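PDB 6EHD: OmpT protein from Vibrio cholerae serotype O1, which probably forms a non-specific diffusion channel across the outer membrane, acting as a beta-barrel porin that lets ions and small solutes pass. Local coordinates for residues L113-K123 with A135-Q146; S100-G111 with T294-S302. The protein carries 1 engineered substitution. All coordinates share one frame; numbering follows the deposited sequence.

Contact 1 (L113-K123 with A135-Q146); sequences LSDALHDSQVK and AGYGFPEDNAKQ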
loop_
_atom_site.group_PDB
_atom_site.type_symbol
_atom_site.label_atom_id
_atom_site.label_comp_id
_atom_site.label_asym_id
_atom_site.label_seq_id
_atom_site.Cartn_x
_atom_site.Cartn_y
_atom_site.Cartn_z
ATOM N N LEU A 113 -3.737 -8.838 -6.570
ATOM C CA LEU A 113 -4.718 -9.799 -6.039
ATOM C C LEU A 113 -5.218 -9.624 -4.597
ATOM O O LEU A 113 -6.382 -9.959 -4.310
ATOM C CB LEU A 113 -4.196 -11.232 -6.244
ATOM C CG LEU A 113 -3.648 -11.650 -7.616
ATOM C CD1 LEU A 113 -3.138 -13.086 -7.654
ATOM C CD2 LEU A 113 -4.636 -11.439 -8.746
ATOM N N SER A 114 -4.368 -9.092 -3.709
ATOM C CA SER A 114 -4.612 -9.075 -2.265
ATOM C C SER A 114 -5.322 -7.804 -1.815
ATOM O O SER A 114 -5.935 -7.812 -0.746
ATOM C CB SER A 114 -3.246 -9.229 -1.508
ATOM O OG SER A 114 -2.416 -8.093 -1.790
ATOM N N ASP A 115 -5.238 -6.705 -2.598
ATOM C CA ASP A 115 -5.620 -5.353 -2.133
ATOM C C ASP A 115 -4.918 -4.993 -0.773
ATOM O O ASP A 115 -5.476 -4.303 0.036
ATOM C CB ASP A 115 -7.162 -5.204 -1.976
ATOM C CG ASP A 115 -7.911 -5.379 -3.303
ATOM O OD1 ASP A 115 -7.300 -5.284 -4.405
ATOM O OD2 ASP A 115 -9.127 -5.636 -3.239
ATOM N N ALA A 116 -3.720 -5.535 -0.543
ATOM C CA ALA A 116 -2.863 -5.162 0.532
ATOM C C ALA A 116 -3.353 -5.671 1.895
ATOM O O ALA A 116 -2.839 -5.236 2.907
ATOM C CB ALA A 116 -2.609 -3.650 0.545
ATOM N N LEU A 117 -4.226 -6.679 1.915
ATOM C CA LEU A 117 -4.805 -7.169 3.159
ATOM C C LEU A 117 -4.929 -8.706 3.140
ATOM O O LEU A 117 -5.318 -9.241 2.098
ATOM C CB LEU A 117 -6.212 -6.551 3.246
ATOM C CG LEU A 117 -7.275 -7.033 4.249
ATOM C CD1 LEU A 117 -6.786 -6.676 5.628
ATOM C CD2 LEU A 117 -8.644 -6.416 3.992
ATOM N N HIS A 118 -4.687 -9.350 4.297
ATOM C CA HIS A 118 -5.012 -10.793 4.541
ATOM C C HIS A 118 -5.469 -10.899 5.975
ATOM O O HIS A 118 -4.816 -10.395 6.950
ATOM C CB HIS A 118 -3.816 -11.701 4.228
ATOM C CG HIS A 118 -4.115 -13.189 4.150
ATOM N ND1 HIS A 118 -4.469 -13.953 5.254
ATOM C CD2 HIS A 118 -4.033 -14.057 3.102
ATOM C CE1 HIS A 118 -4.675 -15.207 4.856
ATOM N NE2 HIS A 118 -4.345 -15.312 3.579
ATOM N N ASP A 119 -6.651 -11.511 6.125
ATOM C CA ASP A 119 -7.351 -11.589 7.427
ATOM C C ASP A 119 -6.764 -12.564 8.452
ATOM O O ASP A 119 -7.147 -12.567 9.643
ATOM C CB ASP A 119 -8.835 -12.013 7.213
ATOM C CG ASP A 119 -9.675 -10.950 6.507
ATOM O OD1 ASP A 119 -9.156 -9.843 6.223
ATOM O OD2 ASP A 119 -10.862 -11.242 6.193
ATOM N N SER A 120 -5.881 -13.435 8.033
ATOM C CA SER A 120 -5.298 -14.340 9.004
ATOM C C SER A 120 -3.809 -14.535 8.706
ATOM O O SER A 120 -3.436 -15.525 8.069
ATOM C CB SER A 120 -6.047 -15.697 9.023
ATOM O OG SER A 120 -5.395 -16.511 9.972
ATOM N N GLN A 121 -2.964 -13.599 9.193
ATOM C CA GLN A 121 -1.536 -13.681 8.954
ATOM C C GLN A 121 -0.777 -13.789 10.235
ATOM O O GLN A 121 -1.240 -13.302 11.272
ATOM C CB GLN A 121 -1.011 -12.371 8.287
ATOM C CG GLN A 121 -1.389 -12.108 6.915
ATOM C CD GLN A 121 -0.786 -10.744 6.402
ATOM O OE1 GLN A 121 0.380 -10.669 6.014
ATOM N NE2 GLN A 121 -1.620 -9.706 6.400
ATOM N N VAL A 122 0.419 -14.362 10.130
ATOM C CA VAL A 122 1.493 -14.146 11.083
ATOM C C VAL A 122 2.571 -13.253 10.431
ATOM O O VAL A 122 3.072 -13.612 9.358
ATOM C CB VAL A 122 2.262 -15.423 11.472
ATOM C CG1 VAL A 122 3.026 -15.189 12.739
ATOM C CG2 VAL A 122 1.361 -16.613 11.536
ATOM N N LYS A 123 2.982 -12.175 11.122
ATOM C CA LYS A 123 3.992 -11.235 10.545
ATOM C C LYS A 123 5.118 -11.162 11.542
ATOM O O LYS A 123 4.884 -11.241 12.777
ATOM C CB LYS A 123 3.357 -9.849 10.235
ATOM C CG LYS A 123 2.431 -9.839 9.024
ATOM C CD LYS A 123 1.684 -8.505 8.793
ATOM C CE LYS A 123 2.613 -7.292 8.652
ATOM N NZ LYS A 123 1.761 -6.044 8.711
ATOM N N ALA A 135 8.922 -10.183 7.519
ATOM C CA ALA A 135 8.289 -11.266 6.796
ATOM C C ALA A 135 6.858 -11.571 7.182
ATOM O O ALA A 135 6.358 -11.089 8.203
ATOM C CB ALA A 135 9.200 -12.484 6.991
ATOM N N GLY A 136 6.131 -12.253 6.308
ATOM C CA GLY A 136 4.764 -12.630 6.609
ATOM C C GLY A 136 4.278 -13.894 5.903
ATOM O O GLY A 136 4.755 -14.292 4.835
ATOM N N TYR A 137 3.292 -14.535 6.532
ATOM C CA TYR A 137 2.595 -15.702 5.933
ATOM C C TYR A 137 1.105 -15.638 6.210
ATOM O O TYR A 137 0.682 -15.429 7.331
ATOM C CB TYR A 137 3.228 -17.010 6.567
ATOM C CG TYR A 137 2.515 -18.318 6.202
ATOM C CD1 TYR A 137 2.790 -18.994 4.998
ATOM C CD2 TYR A 137 1.562 -18.886 7.076
ATOM C CE1 TYR A 137 2.116 -20.186 4.642
ATOM C CE2 TYR A 137 0.877 -20.063 6.721
ATOM C CZ TYR A 137 1.166 -20.712 5.542
ATOM O OH TYR A 137 0.477 -21.859 5.255
ATOM N N GLY A 138 0.301 -15.902 5.198
ATOM C CA GLY A 138 -1.125 -15.914 5.329
ATOM C C GLY A 138 -1.583 -17.407 5.378
ATOM O O GLY A 138 -1.215 -18.211 4.489
ATOM N N PHE A 139 -2.446 -17.721 6.331
ATOM C CA PHE A 139 -3.093 -19.097 6.395
ATOM C C PHE A 139 -4.254 -19.237 5.418
ATOM O O PHE A 139 -5.260 -18.496 5.550
ATOM C CB PHE A 139 -3.576 -19.359 7.815
ATOM C CG PHE A 139 -2.462 -19.476 8.800
ATOM C CD1 PHE A 139 -1.862 -20.715 9.061
ATOM C CD2 PHE A 139 -1.997 -18.363 9.459
ATOM C CE1 PHE A 139 -0.828 -20.813 9.991
ATOM C CE2 PHE A 139 -0.981 -18.453 10.371
ATOM C CZ PHE A 139 -0.381 -19.667 10.643
ATOM N N PRO A 140 -4.131 -20.121 4.378
ATOM C CA PRO A 140 -5.290 -20.268 3.475
ATOM C C PRO A 140 -6.284 -21.124 4.294
ATOM O O PRO A 140 -5.848 -21.917 5.148
ATOM C CB PRO A 140 -4.726 -21.005 2.253
ATOM C CG PRO A 140 -3.549 -21.746 2.758
ATOM C CD PRO A 140 -3.002 -20.976 3.952
ATOM N N GLU A 141 -7.576 -20.902 4.205
ATOM C CA GLU A 141 -8.386 -21.606 5.231
ATOM C C GLU A 141 -9.243 -22.623 4.572
ATOM O O GLU A 141 -10.421 -22.381 4.302
ATOM C CB GLU A 141 -9.069 -20.650 6.184
ATOM C CG GLU A 141 -8.077 -20.313 7.303
ATOM C CD GLU A 141 -8.484 -19.139 8.132
ATOM O OE1 GLU A 141 -7.757 -18.828 9.096
ATOM O OE2 GLU A 141 -9.534 -18.545 7.825
ATOM N N ASP A 142 -8.575 -23.743 4.277
ATOM C CA ASP A 142 -9.055 -24.747 3.332
ATOM C C ASP A 142 -9.612 -24.018 2.082
ATOM O O ASP A 142 -10.763 -24.190 1.706
ATOM C CB ASP A 142 -10.062 -25.682 4.028
ATOM C CG ASP A 142 -9.464 -26.381 5.287
ATOM O OD1 ASP A 142 -8.422 -27.071 5.184
ATOM O OD2 ASP A 142 -10.038 -26.244 6.392
ATOM N N ASN A 143 -8.774 -23.141 1.514
ATOM C CA ASN A 143 -9.067 -22.331 0.313
ATOM C C ASN A 143 -10.095 -21.209 0.456
ATOM O O ASN A 143 -10.475 -20.614 -0.548
ATOM C CB ASN A 143 -9.432 -23.224 -0.900
ATOM C CG ASN A 143 -8.270 -24.074 -1.381
ATOM O OD1 ASN A 143 -7.126 -23.930 -0.937
ATOM N ND2 ASN A 143 -8.560 -24.954 -2.315
ATOM N N ALA A 144 -10.525 -20.892 1.678
ATOM C CA ALA A 144 -11.443 -19.744 1.917
ATOM C C ALA A 144 -10.703 -18.373 1.916
ATOM O O ALA A 144 -11.326 -17.302 1.816
ATOM C CB ALA A 144 -12.184 -19.937 3.242
ATOM N N LYS A 145 -9.377 -18.414 2.053
ATOM C CA LYS A 145 -8.528 -17.196 2.043
ATOM C C LYS A 145 -7.381 -17.457 1.072
ATOM O O LYS A 145 -7.046 -18.603 0.805
ATOM C CB LYS A 145 -7.980 -16.932 3.446
ATOM C CG LYS A 145 -9.012 -16.495 4.475
ATOM C CD LYS A 145 -8.294 -16.303 5.797
ATOM C CE LYS A 145 -9.144 -15.649 6.870
ATOM N NZ LYS A 145 -10.484 -16.247 6.988
ATOM N N GLN A 146 -6.763 -16.404 0.549
ATOM C CA GLN A 146 -5.592 -16.573 -0.352
ATOM C C GLN A 146 -4.366 -17.185 0.290
ATOM O O GLN A 146 -4.167 -17.127 1.535
ATOM C CB GLN A 146 -5.249 -15.186 -0.956
ATOM C CG GLN A 146 -6.357 -14.556 -1.786
ATOM C CD GLN A 146 -6.031 -13.107 -2.221
ATOM O OE1 GLN A 146 -5.061 -12.513 -1.721
ATOM N NE2 GLN A 146 -6.836 -12.541 -3.144
HETATM O O HOH W 1 -5.092 -11.839 0.965
#

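Contact 2 (S100-G111 with T294-S302); sequences SYFFGGTGLRYG and TLGYTNKGS. With C8E ((hydroxyethyloxy)tri(ethyloxy)octane), chain G; C8E ((hydroxyethyloxy)tri(ethyloxy)octane), chain F.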
loop_
_atom_site.group_PDB
_atom_site.type_symbol
_atom_site.label_atom_id
_atom_site.label_comp_id
_atom_site.label_asym_id
_atom_site.label_seq_id
_atom_site.Cartn_x
_atom_site.Cartn_y
_atom_site.Cartn_z
ATOM N N SER A 100 2.851 10.325 -3.106
ATOM C CA SER A 100 1.572 11.034 -3.349
ATOM C C SER A 100 0.502 10.839 -2.241
ATOM O O SER A 100 0.592 9.929 -1.383
ATOM C CB SER A 100 0.999 10.525 -4.705
ATOM O OG SER A 100 0.525 9.181 -4.632
ATOM N N TYR A 101 -0.550 11.685 -2.293
ATOM C CA TYR A 101 -1.756 11.601 -1.436
ATOM C C TYR A 101 -2.970 10.984 -2.178
ATOM O O TYR A 101 -3.883 10.552 -1.519
ATOM C CB TYR A 101 -2.129 12.992 -0.919
ATOM C CG TYR A 101 -1.432 13.405 0.297
ATOM C CD1 TYR A 101 -1.947 13.082 1.539
ATOM C CD2 TYR A 101 -0.254 14.154 0.245
ATOM C CE1 TYR A 101 -1.214 13.421 2.705
ATOM C CE2 TYR A 101 0.421 14.548 1.406
ATOM C CZ TYR A 101 -0.093 14.185 2.657
ATOM O OH TYR A 101 0.586 14.536 3.839
ATOM N N PHE A 102 -2.976 10.884 -3.525
ATOM C CA PHE A 102 -4.104 10.422 -4.329
ATOM C C PHE A 102 -3.853 9.463 -5.496
ATOM O O PHE A 102 -4.525 8.436 -5.613
ATOM C CB PHE A 102 -4.939 11.606 -4.925
ATOM C CG PHE A 102 -5.691 12.441 -3.930
ATOM C CD1 PHE A 102 -6.844 11.990 -3.391
ATOM C CD2 PHE A 102 -5.170 13.721 -3.547
ATOM C CE1 PHE A 102 -7.569 12.801 -2.479
ATOM C CE2 PHE A 102 -5.935 14.548 -2.674
ATOM C CZ PHE A 102 -7.110 14.059 -2.162
ATOM N N PHE A 103 -2.877 9.755 -6.356
ATOM C CA PHE A 103 -2.841 9.120 -7.703
ATOM C C PHE A 103 -1.686 8.143 -7.985
ATOM O O PHE A 103 -1.753 7.373 -8.918
ATOM C CB PHE A 103 -2.846 10.211 -8.784
ATOM C CG PHE A 103 -4.075 11.151 -8.720
ATOM C CD1 PHE A 103 -5.371 10.581 -8.788
ATOM C CD2 PHE A 103 -3.921 12.516 -8.510
ATOM C CE1 PHE A 103 -6.525 11.419 -8.669
ATOM C CE2 PHE A 103 -5.061 13.339 -8.384
ATOM C CZ PHE A 103 -6.347 12.765 -8.495
ATOM N N GLY A 104 -0.587 8.248 -7.224
ATOM C CA GLY A 104 0.581 7.324 -7.416
ATOM C C GLY A 104 0.448 5.977 -6.796
ATOM O O GLY A 104 -0.578 5.672 -6.159
ATOM N N GLY A 105 1.505 5.161 -6.973
ATOM C CA GLY A 105 1.575 3.739 -6.606
ATOM C C GLY A 105 1.439 2.783 -7.790
ATOM O O GLY A 105 1.371 1.562 -7.582
ATOM N N THR A 106 1.337 3.295 -9.024
ATOM C CA THR A 106 1.050 2.394 -10.155
ATOM C C THR A 106 2.219 1.418 -10.412
ATOM O O THR A 106 1.988 0.339 -10.990
ATOM C CB THR A 106 0.796 3.076 -11.505
ATOM O OG1 THR A 106 1.930 3.851 -11.926
ATOM C CG2 THR A 106 -0.442 4.061 -11.334
ATOM N N GLY A 107 3.433 1.807 -10.024
ATOM C CA GLY A 107 4.661 0.982 -10.246
ATOM C C GLY A 107 4.934 -0.043 -9.132
ATOM O O GLY A 107 5.969 -0.762 -9.154
ATOM N N LEU A 108 4.035 -0.136 -8.111
ATOM C CA LEU A 108 4.247 -1.030 -6.992
ATOM C C LEU A 108 3.277 -2.180 -7.182
ATOM O O LEU A 108 2.070 -1.951 -7.303
ATOM C CB LEU A 108 4.125 -0.296 -5.641
ATOM C CG LEU A 108 4.961 0.978 -5.513
ATOM C CD1 LEU A 108 4.714 1.657 -4.163
ATOM C CD2 LEU A 108 6.502 0.808 -5.693
ATOM N N ARG A 109 3.822 -3.395 -7.399
ATOM C CA ARG A 109 3.007 -4.454 -8.018
ATOM C C ARG A 109 2.608 -5.626 -7.065
ATOM O O ARG A 109 2.210 -6.689 -7.526
ATOM C CB ARG A 109 3.751 -5.035 -9.232
ATOM C CG ARG A 109 4.217 -4.019 -10.263
ATOM C CD ARG A 109 3.141 -2.991 -10.694
ATOM N NE ARG A 109 1.918 -3.665 -11.202
ATOM C CZ ARG A 109 0.656 -3.343 -10.929
ATOM N NH1 ARG A 109 0.336 -2.279 -10.193
ATOM N NH2 ARG A 109 -0.351 -4.095 -11.443
ATOM N N TYR A 110 2.734 -5.434 -5.751
ATOM C CA TYR A 110 2.464 -6.505 -4.758
ATOM C C TYR A 110 0.921 -6.784 -4.553
ATOM O O TYR A 110 0.573 -7.861 -4.038
ATOM C CB TYR A 110 3.056 -6.135 -3.368
ATOM C CG TYR A 110 2.544 -4.835 -2.762
ATOM C CD1 TYR A 110 3.148 -3.589 -3.069
ATOM C CD2 TYR A 110 1.411 -4.812 -1.944
ATOM C CE1 TYR A 110 2.612 -2.387 -2.577
ATOM C CE2 TYR A 110 0.872 -3.627 -1.456
ATOM C CZ TYR A 110 1.475 -2.408 -1.765
ATOM O OH TYR A 110 0.897 -1.254 -1.250
ATOM N N GLY A 111 0.063 -5.781 -4.845
ATOM C CA GLY A 111 -1.305 -5.722 -4.375
ATOM C C GLY A 111 -2.354 -6.145 -5.378
ATOM O O GLY A 111 -3.569 -6.024 -5.128
ATOM N N THR A 294 -3.144 0.190 -16.647
ATOM C CA THR A 294 -2.775 -0.515 -15.388
ATOM C C THR A 294 -3.558 -1.786 -15.256
ATOM O O THR A 294 -4.775 -1.745 -15.596
ATOM C CB THR A 294 -2.919 0.385 -14.121
ATOM O OG1 THR A 294 -2.574 -0.339 -12.937
ATOM C CG2 THR A 294 -4.349 0.899 -13.911
ATOM N N LEU A 295 -2.935 -2.884 -14.765
ATOM C CA LEU A 295 -3.653 -4.094 -14.336
ATOM C C LEU A 295 -4.303 -3.997 -12.944
ATOM O O LEU A 295 -4.897 -4.952 -12.484
ATOM C CB LEU A 295 -2.825 -5.370 -14.487
ATOM C CG LEU A 295 -2.240 -5.504 -15.903
ATOM C CD1 LEU A 295 -1.393 -6.761 -15.970
ATOM C CD2 LEU A 295 -3.340 -5.477 -16.952
ATOM N N GLY A 296 -4.128 -2.848 -12.250
ATOM C CA GLY A 296 -4.733 -2.619 -10.912
ATOM C C GLY A 296 -3.626 -2.093 -9.969
ATOM O O GLY A 296 -2.500 -2.566 -10.063
ATOM N N TYR A 297 -3.939 -1.149 -9.080
ATOM C CA TYR A 297 -2.954 -0.692 -8.037
ATOM C C TYR A 297 -3.690 -0.117 -6.839
ATOM O O TYR A 297 -4.888 0.176 -6.939
ATOM C CB TYR A 297 -1.967 0.299 -8.668
ATOM C CG TYR A 297 -2.463 1.764 -8.908
ATOM C CD1 TYR A 297 -3.264 2.101 -10.024
ATOM C CD2 TYR A 297 -2.184 2.801 -7.979
ATOM C CE1 TYR A 297 -3.761 3.379 -10.253
ATOM C CE2 TYR A 297 -2.594 4.070 -8.234
ATOM C CZ TYR A 297 -3.430 4.385 -9.338
ATOM O OH TYR A 297 -3.816 5.672 -9.572
ATOM N N THR A 298 -2.923 0.096 -5.757
ATOM C CA THR A 298 -3.396 0.685 -4.518
ATOM C C THR A 298 -2.595 1.946 -4.178
ATOM O O THR A 298 -1.386 1.951 -4.339
ATOM C CB THR A 298 -3.306 -0.407 -3.342
ATOM O OG1 THR A 298 -2.897 0.152 -2.105
ATOM C CG2 THR A 298 -2.390 -1.525 -3.627
ATOM N N ASN A 299 -3.264 3.079 -3.955
ATOM C CA ASN A 299 -2.576 4.304 -3.508
ATOM C C ASN A 299 -2.585 4.232 -1.986
ATOM O O ASN A 299 -3.715 4.334 -1.361
ATOM C CB ASN A 299 -3.329 5.541 -4.005
ATOM C CG ASN A 299 -2.718 6.822 -3.486
ATOM O OD1 ASN A 299 -3.304 7.500 -2.573
ATOM N ND2 ASN A 299 -1.541 7.202 -4.017
ATOM N N LYS A 300 -1.405 4.049 -1.370
ATOM C CA LYS A 300 -1.314 3.930 0.089
ATOM C C LYS A 300 -1.806 5.199 0.803
ATOM O O LYS A 300 -2.472 5.136 1.843
ATOM C CB LYS A 300 0.096 3.572 0.549
ATOM C CG LYS A 300 0.217 3.210 2.024
ATOM C CD LYS A 300 1.583 2.654 2.387
ATOM C CE LYS A 300 1.753 2.344 3.841
ATOM N NZ LYS A 300 3.132 1.939 4.115
ATOM N N GLY A 301 -1.459 6.367 0.274
ATOM C CA GLY A 301 -1.824 7.635 0.938
ATOM C C GLY A 301 -3.337 7.787 1.224
ATOM O O GLY A 301 -3.764 8.099 2.392
ATOM N N SER A 302 -4.136 7.506 0.216
ATOM C CA SER A 302 -5.572 7.707 0.339
ATOM C C SER A 302 -6.337 6.388 0.624
ATOM O O SER A 302 -7.554 6.442 0.887
ATOM C CB SER A 302 -6.113 8.318 -0.921
ATOM O OG SER A 302 -6.070 7.397 -2.029
HETATM C C11 C8E G . 5.032 11.098 2.043
HETATM O O12 C8E G . 3.609 11.261 2.292
HETATM C C13 C8E G . 2.827 10.329 1.500
HETATM C C14 C8E G . 1.360 10.341 1.898
HETATM O O15 C8E G . 1.344 9.785 3.235
HETATM C C16 C8E G . 0.343 10.183 4.129
HETATM C C17 C8E G . -0.746 9.291 3.746
HETATM O O18 C8E G . -1.311 8.575 4.838
HETATM C C19 C8E G . -2.502 7.772 4.744
HETATM C C20 C8E G . -2.958 6.266 4.659
HETATM O O21 C8E G . -4.382 5.899 4.245
HETATM O O9 C8E F . -10.616 5.090 -12.728
HETATM C C10 C8E F . -9.864 6.230 -13.092
HETATM C C11 C8E F . -8.982 6.640 -11.928
HETATM O O12 C8E F . -7.980 7.517 -12.466
HETATM C C13 C8E F . -6.852 7.682 -11.618
HETATM C C14 C8E F . -5.621 8.267 -12.288
HETATM O O15 C8E F . -5.102 7.511 -13.424
HETATM C C16 C8E F . -4.630 6.234 -13.004
HETATM C C17 C8E F . -4.668 5.354 -14.217
HETATM O O18 C8E F . -3.365 5.409 -14.752
HETATM C C19 C8E F . -2.713 4.152 -14.749
HETATM C C20 C8E F . -2.631 3.827 -16.208
HETATM O O21 C8E F . -1.628 4.658 -16.772
HETATM O O HOH W 2 0.719 7.124 -1.502
HETATM O O HOH W 3 -5.771 6.843 -7.694
HETATM O O HOH W 4 -7.102 8.439 -4.312
HETATM O O HOH W 5 0.246 -0.018 -5.595
HETATM O O HOH W 6 0.232 -0.413 -12.970
#

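Contact 1 (L113-K123 with A135-Q146)
Val122 and Tyr137 form a hydrogen-bonded antiparallel pair between the non-hydrogen-bonded pairs Gln121-Gly138 and Lys123-Gly136, with the two strand axes 4.7 Å apart at closest approach and running at 169° to each other. This is one end of a beta hairpin in the wall of the porin barrel, made by strands 121-128 and 131-138. Pairing continues past the last bridge, where Phe139 N donates to Ser120 O at 3.0 Å. Beyond it side chains take over, and they illustrate how a barrel wall is tied to the loops that leave it. His118 is central. Its side chain runs with CG anti to the backbone N (chi1 -167°), which carries the imidazole across to Gly138, whose CA lies over one ring face, 3.7 Å from the centroid, in a CH-pi contact; having no side chain, Gly138 lets the ring come this close. Both ring nitrogens are engaged: NE2 of His118 donates in the ring plane to Gln146 O at 2.7 Å, while ND1 accepts from Ser120 N, a pattern consistent with a neutral ring carrying its proton on NE2. Farther round the ring's edge, Phe139 O lies 3.4 Å from His118 CE1; this carbonyl oxygen is buried and has no hydrogen-bond partner in the model. Gln146 reaches farther, its extended chain delivering NE2 to Leu113 O at 2.9 Å in a nearly straight bond (171°) that arrives from above the carbonyl plane. Asp171 takes NE2 as well, and Asn169 binds OE1. A water bridges Gln146 OE1 and Leu117 O, adding a second link to 113-123. Lys145 forms a salt bridge with the poorly ordered Glu141, and on its way there its CE packs 3.7 Å from Asp119 CB.

Contact 2 (S100-G111 with T294-S302)
The Tyr297 ring has Thr106 CG2 over the centre of one face, 3.5 Å from the ring centroid, and at its edge Gly104 O, near CE2, and, near CE1 and the hydroxyl, C16 of a detergent molecule (C8E, chain F). The Arg109 guanidinium has a water over one face and Gly296 O at its edge, and the Tyr101 ring carries C14 of a second C8E (chain G) over one face. These groups join a loop inside the porin barrel, 100-111, probably part of the constriction loop (L3 of general porins), to 294-302, which includes part of the middle strand of a small antiparallel sheet. Arg109 grips Gly296 end-on, NH1 at 2.9 Å and NH2 at 3.0 Å from the one oxygen, Gly296 O, which lies in the guanidinium plane. The bends at chi2 and chi3 carry the guanidinium back toward 294-302 although the side chain starts away from it; its NE pairs with Glu230. Tyr297 OH sits 2.8 Å from Phe103 O, and a water also links that hydroxyl to Phe102 O. Asn299 divides its amide: ND2 donates in the amide plane to Gly104 O at 2.8 Å, almost straight (171°), and weakly to Ser100 OG, itself bonded to Asp98. Its other end completes an Asx motif, OD1 accepting from both Ser302 N (2.9 Å) and Ser302 OG (2.8 Å).

How the contacts relate
Followed from the N terminus, the chain first reaches 100-111, the earlier half of contact 2, deep inside the barrel, and leaves the same loop through 113-123 to enter the wall. Contact 1 then closes a span of 11 residues, most of them strand, that makes up the rest of the hairpin 121-128/131-138. A further 147 residues separate 135-146 from 294-302, so contact 1 is nested inside the long closure of contact 2, 182 residues. One contact therefore fastens the end of the inward-folded loop to the wall, while the other joins that loop to the late strand 293-299 and the turn after it. Their centres lie 20 Å apart, yet they touch where Ala116 CB packs 4.0 Å from Tyr110 CE2.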